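Local coordinates for protein SsfX3 (Streptomyces sp. SF2575, PDB 3SKV) that probably transfers a salicylyl group in a tetracycline biosynthetic pathway, using an SGNH-type catalytic domain, at residues 252-255 / 256-260; 269-272 / 273-277; 306-309 / 310-314. The protein carries 1 engineered substitution. One frame throughout, in Å; residues are numbered along the deposited sequence.

In the fold
All three are local contacts along helices or at their ends in the GDSL/SGNH domain, on the helices and loops around its five-stranded parallel sheet. Contact 1 forms the short helix 254-257 that follows strand 247-252 and adjoins the presumed active site: S255 touches S194 of the GDS sequence. Contact 3, the start of helix 308-324, packs directly on it, with centres about 9 Å apart; F257 CE1 comes within 3.2 Å of P306 O, and F257 CD2 within 3.5 Å of V308 CG2. Contact 2, on helix 266-278, stands farther off, its centre about 17 Å from that of contact 1 and 18 Å from that of contact 3, touching neither.

Contact 1: residues 252-255 / 256-260; sequences VGTS and NFMDG
The carbonyl of G253 faces the amides of N256 and F257 at the start of the short helix 254-257. F257 N donates to G253 O at 3.2 Å, while the bond from N256 N to the same oxygen is weak and bent. One residue on, M258 N meets T254 O at 2.8 Å, and M258 CG rests 3.2 Å from that oxygen. T254 O also lies at the edge of the F257 ring, 3.3 Å from F257 CB. With CG anti to the backbone N (chi1 165°), the F257 ring swings off to pack on V308 and Y311, and K305 makes a cation-pi contact with it. G253, at the N-cap, has a positive phi (131°). The G253-N256 sequence after the central strand 247-252 probably corresponds to the third conserved block of SGNH enzymes; S255 touches S194 of the GDS sequence. N256 packs on H231, and its OD1 is linked to G253 N through a water that accepts from G253 N and donates to OD1.

The far end is looser. M258 is partly exposed; its chain bends at chi3, which turns the terminal CE, and the side chain packs on W297. D259 is exposed; a second water bridges its OD2 to S255 O, donating to both, and H231 NE2 is hydrogen-bonded to the same carboxylate oxygen. From F257 a type I turn closes at G260, whose positive phi ends the helical run.

Contact 2: residues 269-272 / 273-277; sequences NLVG and FVQII
The carbonyls of N269 through G272 accept hydrogen bonds from the amides of F273 through I276, four successive i to i+4 bonds within one regular length of helix 266-278. The bond from F273 N to N269 O is the shortest, at 2.9 Å. Q275 N to V271 O, at 3.0 Å, is straighter, with an N-H...O angle of 168°, and the V274 and I276 amides complete the series on L270 O and G272 O.

Aliphatic carbons of the second turn settle against the same carbonyl oxygens. F273 CB sits 3.2 Å from N269 O, and V274 CG2 lies beside L270 O. Because Q275 turns its CG beside the backbone N (chi1 -66°), that atom comes within 3.3 Å of V271 O; a further bend at chi2 leaves Q275 OE1 4.1 Å from V271 O. I276 behaves in a similar way over the glycine: its CG1 approaches G272 O to 3.4 Å, with CD1 close behind.

Direct meetings of side chains are few. V271 CG1 and Q275 CG come to 4.4 Å on the more open side of the helix. The remaining large apolar groups, L270, F273, V274 and I277, turn outward from the axis to other elements.

The helix belongs to the crossover linking the parallel strands 247-252 and 286-290. V274 and I277 lie against strand 286-290, F273 reaches L250, and its ring meets that of Y191. L270, V271 and V274 pack on helix 308-324, while F273, I276 and I277 touch helix 234-242, so the helix is wedged between two helical neighbours over the sheet.

Contact 3: residues 306-309 / 310-314; sequences PTVA and DYREQ
P306 lies over the first turn of helix 308-324, the helix of the beta-alpha-beta unit joining strands 286-290 and 330-333, its CB 4.2 Å from Y311 CE1 and 4.1 Å from D310 OD2. T307, the N-cap, forms a capping box with D310. Its amide N donates to D310 OD2 at 3.1 Å in a nearly straight bond that reaches the oxygen from 38° above the carboxylate plane, and T307 OG1 accepts a weak bond from D310 N at 3.3 Å. A chi1 of 68° holds OG1 between the backbone N and the carbonyl carbon, where it can face that amide. T307 O takes the Y311 amide and also lies at the edge of the Y311 ring, 3.2 Å from CD1.

V308 O accepts from R312 N at 3.1 Å. V308 CG1, anti to the backbone N, presses on one face of the R312 guanidinium, 3.2 Å above the plane and offset toward the rim. The guanidinium nitrogens are bonded elsewhere: NE to S291 O, NH1 in a salt bridge to D298 OD2, and NH2 weakly to V292 O. On the exposed side, A309 O accepts from E313 N at 3.0 Å. The Y311 ring meets F263 and F266 edge-to-face.

The box thus supplies partners for amides that the first turn cannot pair by itself, and the D310 carboxylate at the N-terminal end of the helix would probably be favoured as an anion by the helix dipole.

Contact 1: residues 252-255 / 256-260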
loop_
_atom_site.group_PDB
_atom_site.type_symbol
_atom_site.label_atom_id
_atom_site.label_comp_id
_atom_site.label_asym_id
_atom_site.label_seq_id
_atom_site.Cartn_x
_atom_site.Cartn_y
_atom_site.Cartn_z
ATOM N N VAL A 252 -5.850 10.362 -7.930
ATOM C CA VAL A 252 -6.597 9.912 -9.117
ATOM C C VAL A 252 -6.422 10.836 -10.317
ATOM O O VAL A 252 -5.867 11.922 -10.163
ATOM C CB VAL A 252 -8.098 9.701 -8.753
ATOM C CG1 VAL A 252 -8.257 8.509 -7.799
ATOM C CG2 VAL A 252 -8.714 10.976 -8.134
ATOM N N GLY A 253 -6.912 10.411 -11.484
ATOM C CA GLY A 253 -6.844 11.164 -12.725
ATOM C C GLY A 253 -6.341 10.353 -13.903
ATOM O O GLY A 253 -7.133 9.943 -14.752
ATOM N N THR A 254 -5.030 10.099 -13.952
ATOM C CA THR A 254 -4.308 9.385 -15.020
ATOM C C THR A 254 -4.813 8.005 -15.375
ATOM O O THR A 254 -4.949 7.717 -16.557
ATOM C CB THR A 254 -2.785 9.487 -14.841
ATOM O OG1 THR A 254 -2.463 10.876 -14.892
ATOM C CG2 THR A 254 -1.992 8.745 -15.943
ATOM N N SER A 255 -5.121 7.181 -14.392
ATOM C CA SER A 255 -5.691 5.839 -14.589
ATOM C C SER A 255 -6.951 5.901 -15.490
ATOM O O SER A 255 -7.130 5.031 -16.346
ATOM C CB SER A 255 -6.037 5.211 -13.238
ATOM O OG SER A 255 -4.952 5.344 -12.331
ATOM N N ASN A 256 -7.802 6.944 -15.314
ATOM C CA ASN A 256 -8.990 7.137 -16.150
ATOM C C ASN A 256 -8.574 7.607 -17.535
ATOM O O ASN A 256 -9.144 7.151 -18.525
ATOM C CB ASN A 256 -9.985 8.118 -15.501
ATOM C CG ASN A 256 -10.822 7.500 -14.422
ATOM O OD1 ASN A 256 -10.626 7.742 -13.234
ATOM N ND2 ASN A 256 -11.789 6.696 -14.812
ATOM N N PHE A 257 -7.562 8.504 -17.606
ATOM C CA PHE A 257 -7.005 9.030 -18.858
ATOM C C PHE A 257 -6.455 7.875 -19.718
ATOM O O PHE A 257 -6.652 7.874 -20.928
ATOM C CB PHE A 257 -5.909 10.113 -18.590
ATOM C CG PHE A 257 -5.038 10.439 -19.790
ATOM C CD1 PHE A 257 -5.494 11.294 -20.792
ATOM C CD2 PHE A 257 -3.804 9.819 -19.965
ATOM C CE1 PHE A 257 -4.720 11.539 -21.937
ATOM C CE2 PHE A 257 -3.027 10.072 -21.106
ATOM C CZ PHE A 257 -3.487 10.932 -22.081
ATOM N N MET A 258 -5.753 6.913 -19.080
ATOM C CA MET A 258 -5.144 5.734 -19.701
ATOM C C MET A 258 -6.141 4.880 -20.504
ATOM O O MET A 258 -5.717 4.147 -21.406
ATOM C CB MET A 258 -4.457 4.877 -18.637
ATOM C CG MET A 258 -3.186 5.491 -18.080
ATOM S SD MET A 258 -2.541 4.594 -16.645
ATOM C CE MET A 258 -2.181 2.985 -17.387
ATOM N N ASP A 259 -7.455 4.980 -20.180
ATOM C CA ASP A 259 -8.538 4.252 -20.848
ATOM C C ASP A 259 -9.274 5.131 -21.831
ATOM O O ASP A 259 -10.147 4.645 -22.542
ATOM C CB ASP A 259 -9.529 3.658 -19.823
ATOM C CG ASP A 259 -9.047 2.387 -19.153
ATOM O OD1 ASP A 259 -8.554 1.482 -19.873
ATOM O OD2 ASP A 259 -9.180 2.283 -17.921
ATOM N N GLY A 260 -8.925 6.420 -21.840
ATOM C CA GLY A 260 -9.486 7.461 -22.704
ATOM C C GLY A 260 -10.943 7.755 -22.448
ATOM O O GLY A 260 -11.580 8.499 -23.189
HETATM O O HOH W 1 -8.049 7.910 -11.971
HETATM O O HOH W 2 -6.354 2.419 -16.330
#

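Contact 2: residues 269-272 / 273-277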
loop_
_atom_site.group_PDB
_atom_site.type_symbol
_atom_site.label_atom_id
_atom_site.label_comp_id
_atom_site.label_asym_id
_atom_site.label_seq_id
_atom_site.Cartn_x
_atom_site.Cartn_y
_atom_site.Cartn_z
ATOM N N ASN A 269 -18.022 11.660 -9.962
ATOM C CA ASN A 269 -17.511 10.460 -9.308
ATOM C C ASN A 269 -16.626 10.787 -8.127
ATOM O O ASN A 269 -16.697 10.084 -7.118
ATOM C CB ASN A 269 -16.802 9.535 -10.304
ATOM C CG ASN A 269 -17.691 8.904 -11.369
ATOM O OD1 ASN A 269 -17.216 8.506 -12.435
ATOM N ND2 ASN A 269 -18.986 8.769 -11.121
ATOM N N LEU A 270 -15.825 11.869 -8.231
ATOM C CA LEU A 270 -14.922 12.319 -7.167
ATOM C C LEU A 270 -15.702 12.938 -5.996
ATOM O O LEU A 270 -15.456 12.592 -4.826
ATOM C CB LEU A 270 -13.867 13.279 -7.740
ATOM C CG LEU A 270 -12.744 13.751 -6.807
ATOM C CD1 LEU A 270 -12.142 12.589 -5.956
ATOM C CD2 LEU A 270 -11.677 14.516 -7.580
ATOM N N VAL A 271 -16.674 13.811 -6.311
ATOM C CA VAL A 271 -17.568 14.416 -5.311
ATOM C C VAL A 271 -18.285 13.268 -4.554
ATOM O O VAL A 271 -18.188 13.187 -3.323
ATOM C CB VAL A 271 -18.554 15.418 -5.952
ATOM C CG1 VAL A 271 -19.758 15.667 -5.053
ATOM C CG2 VAL A 271 -17.852 16.724 -6.309
ATOM N N GLY A 272 -18.899 12.354 -5.310
ATOM C CA GLY A 272 -19.583 11.181 -4.771
ATOM C C GLY A 272 -18.689 10.345 -3.888
ATOM O O GLY A 272 -19.082 9.975 -2.782
ATOM N N PHE A 273 -17.450 10.112 -4.342
ATOM C CA PHE A 273 -16.426 9.350 -3.612
ATOM C C PHE A 273 -16.151 9.902 -2.211
ATOM O O PHE A 273 -16.192 9.147 -1.231
ATOM C CB PHE A 273 -15.145 9.261 -4.439
ATOM C CG PHE A 273 -14.240 8.094 -4.114
ATOM C CD1 PHE A 273 -14.371 6.877 -4.787
ATOM C CD2 PHE A 273 -13.182 8.244 -3.227
ATOM C CE1 PHE A 273 -13.491 5.813 -4.529
ATOM C CE2 PHE A 273 -12.314 7.171 -2.956
ATOM C CZ PHE A 273 -12.491 5.956 -3.597
ATOM N N VAL A 274 -15.893 11.232 -2.113
ATOM C CA VAL A 274 -15.628 11.942 -0.844
ATOM C C VAL A 274 -16.869 11.902 0.065
ATOM O O VAL A 274 -16.730 11.632 1.261
ATOM C CB VAL A 274 -15.154 13.389 -1.111
ATOM C CG1 VAL A 274 -15.185 14.257 0.150
ATOM C CG2 VAL A 274 -13.771 13.394 -1.736
ATOM N N GLN A 275 -18.077 12.168 -0.495
ATOM C CA GLN A 275 -19.318 12.173 0.267
ATOM C C GLN A 275 -19.609 10.866 0.966
ATOM O O GLN A 275 -20.106 10.898 2.095
ATOM C CB GLN A 275 -20.495 12.626 -0.593
ATOM C CG GLN A 275 -20.402 14.100 -1.046
ATOM C CD GLN A 275 -19.894 15.056 0.014
ATOM O OE1 GLN A 275 -18.732 15.458 0.006
ATOM N NE2 GLN A 275 -20.739 15.413 0.959
ATOM N N ILE A 276 -19.305 9.713 0.310
ATOM C CA ILE A 276 -19.483 8.376 0.871
ATOM C C ILE A 276 -18.550 8.221 2.084
ATOM O O ILE A 276 -18.981 7.740 3.128
ATOM C CB ILE A 276 -19.244 7.251 -0.195
ATOM C CG1 ILE A 276 -20.371 7.238 -1.258
ATOM C CG2 ILE A 276 -19.068 5.842 0.478
ATOM C CD1 ILE A 276 -19.949 6.517 -2.596
ATOM N N ILE A 277 -17.285 8.638 1.945
ATOM C CA ILE A 277 -16.275 8.562 3.012
ATOM C C ILE A 277 -16.725 9.401 4.231
ATOM O O ILE A 277 -16.624 8.941 5.375
ATOM C CB ILE A 277 -14.918 9.063 2.444
ATOM C CG1 ILE A 277 -14.320 8.044 1.421
ATOM C CG2 ILE A 277 -13.943 9.416 3.579
ATOM C CD1 ILE A 277 -13.094 8.597 0.585
#

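Contact 3: residues 306-309 / 310-314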
loop_
_atom_site.group_PDB
_atom_site.type_symbol
_atom_site.label_atom_id
_atom_site.label_comp_id
_atom_site.label_asym_id
_atom_site.label_seq_id
_atom_site.Cartn_x
_atom_site.Cartn_y
_atom_site.Cartn_z
ATOM N N PRO A 306 -9.501 14.661 -23.824
ATOM C CA PRO A 306 -8.938 15.176 -22.556
ATOM C C PRO A 306 -7.531 14.683 -22.238
ATOM O O PRO A 306 -7.179 13.543 -22.548
ATOM C CB PRO A 306 -9.932 14.698 -21.491
ATOM C CG PRO A 306 -11.193 14.452 -22.221
ATOM C CD PRO A 306 -10.842 14.065 -23.619
ATOM N N THR A 307 -6.731 15.563 -21.630
ATOM C CA THR A 307 -5.338 15.309 -21.266
ATOM C C THR A 307 -5.222 15.061 -19.756
ATOM O O THR A 307 -6.183 15.265 -19.011
ATOM C CB THR A 307 -4.463 16.517 -21.696
ATOM O OG1 THR A 307 -4.787 17.661 -20.903
ATOM C CG2 THR A 307 -4.609 16.869 -23.168
ATOM N N VAL A 308 -4.026 14.651 -19.315
ATOM C CA VAL A 308 -3.681 14.447 -17.907
ATOM C C VAL A 308 -3.874 15.788 -17.155
ATOM O O VAL A 308 -4.464 15.800 -16.066
ATOM C CB VAL A 308 -2.256 13.882 -17.731
ATOM C CG1 VAL A 308 -1.875 13.806 -16.251
ATOM C CG2 VAL A 308 -2.122 12.507 -18.386
ATOM N N ALA A 309 -3.443 16.904 -17.772
ATOM C CA ALA A 309 -3.598 18.256 -17.226
ATOM C C ALA A 309 -5.067 18.584 -16.928
ATOM O O ALA A 309 -5.365 19.119 -15.858
ATOM C CB ALA A 309 -3.022 19.271 -18.192
ATOM N N ASP A 310 -5.985 18.190 -17.848
ATOM C CA ASP A 310 -7.447 18.352 -17.733
ATOM C C ASP A 310 -8.007 17.640 -16.515
ATOM O O ASP A 310 -8.881 18.196 -15.839
ATOM C CB ASP A 310 -8.179 17.902 -19.015
ATOM C CG ASP A 310 -7.931 18.812 -20.214
ATOM O OD1 ASP A 310 -7.656 20.011 -20.008
ATOM O OD2 ASP A 310 -8.008 18.325 -21.356
ATOM N N TYR A 311 -7.498 16.424 -16.228
ATOM C CA TYR A 311 -7.912 15.648 -15.054
ATOM C C TYR A 311 -7.451 16.313 -13.780
ATOM O O TYR A 311 -8.252 16.452 -12.854
ATOM C CB TYR A 311 -7.429 14.200 -15.116
ATOM C CG TYR A 311 -8.285 13.325 -16.003
ATOM C CD1 TYR A 311 -8.001 13.192 -17.357
ATOM C CD2 TYR A 311 -9.373 12.619 -15.484
ATOM C CE1 TYR A 311 -8.777 12.391 -18.186
ATOM C CE2 TYR A 311 -10.151 11.797 -16.304
ATOM C CZ TYR A 311 -9.836 11.682 -17.654
ATOM O OH TYR A 311 -10.575 10.889 -18.495
ATOM N N ARG A 312 -6.193 16.812 -13.760
ATOM C CA ARG A 312 -5.592 17.524 -12.612
ATOM C C ARG A 312 -6.402 18.745 -12.256
ATOM O O ARG A 312 -6.657 18.965 -11.075
ATOM C CB ARG A 312 -4.138 17.934 -12.876
ATOM C CG ARG A 312 -3.177 16.768 -13.021
ATOM C CD ARG A 312 -1.781 17.163 -12.514
ATOM N NE ARG A 312 -0.819 16.096 -12.789
ATOM C CZ ARG A 312 -0.184 15.924 -13.943
ATOM N NH1 ARG A 312 -0.340 16.797 -14.939
ATOM N NH2 ARG A 312 0.619 14.884 -14.114
ATOM N N GLU A 313 -6.852 19.516 -13.285
ATOM C CA GLU A 313 -7.679 20.706 -13.086
ATOM C C GLU A 313 -9.054 20.389 -12.417
ATOM O O GLU A 313 -9.524 21.206 -11.627
ATOM C CB GLU A 313 -7.825 21.485 -14.390
ATOM C CG GLU A 313 -8.042 22.979 -14.196
ATOM C CD GLU A 313 -8.576 23.724 -15.412
ATOM O OE1 GLU A 313 -8.451 23.201 -16.545
ATOM O OE2 GLU A 313 -9.112 24.843 -15.231
ATOM N N GLN A 314 -9.644 19.179 -12.672
ATOM C CA GLN A 314 -10.914 18.720 -12.060
ATOM C C GLN A 314 -10.725 18.386 -10.588
ATOM O O GLN A 314 -11.600 18.725 -9.788
ATOM C CB GLN A 314 -11.528 17.505 -12.806
ATOM C CG GLN A 314 -11.816 17.753 -14.287
ATOM C CD GLN A 314 -13.017 18.625 -14.540
ATOM O OE1 GLN A 314 -13.115 19.764 -14.076
ATOM N NE2 GLN A 314 -13.928 18.142 -15.363
#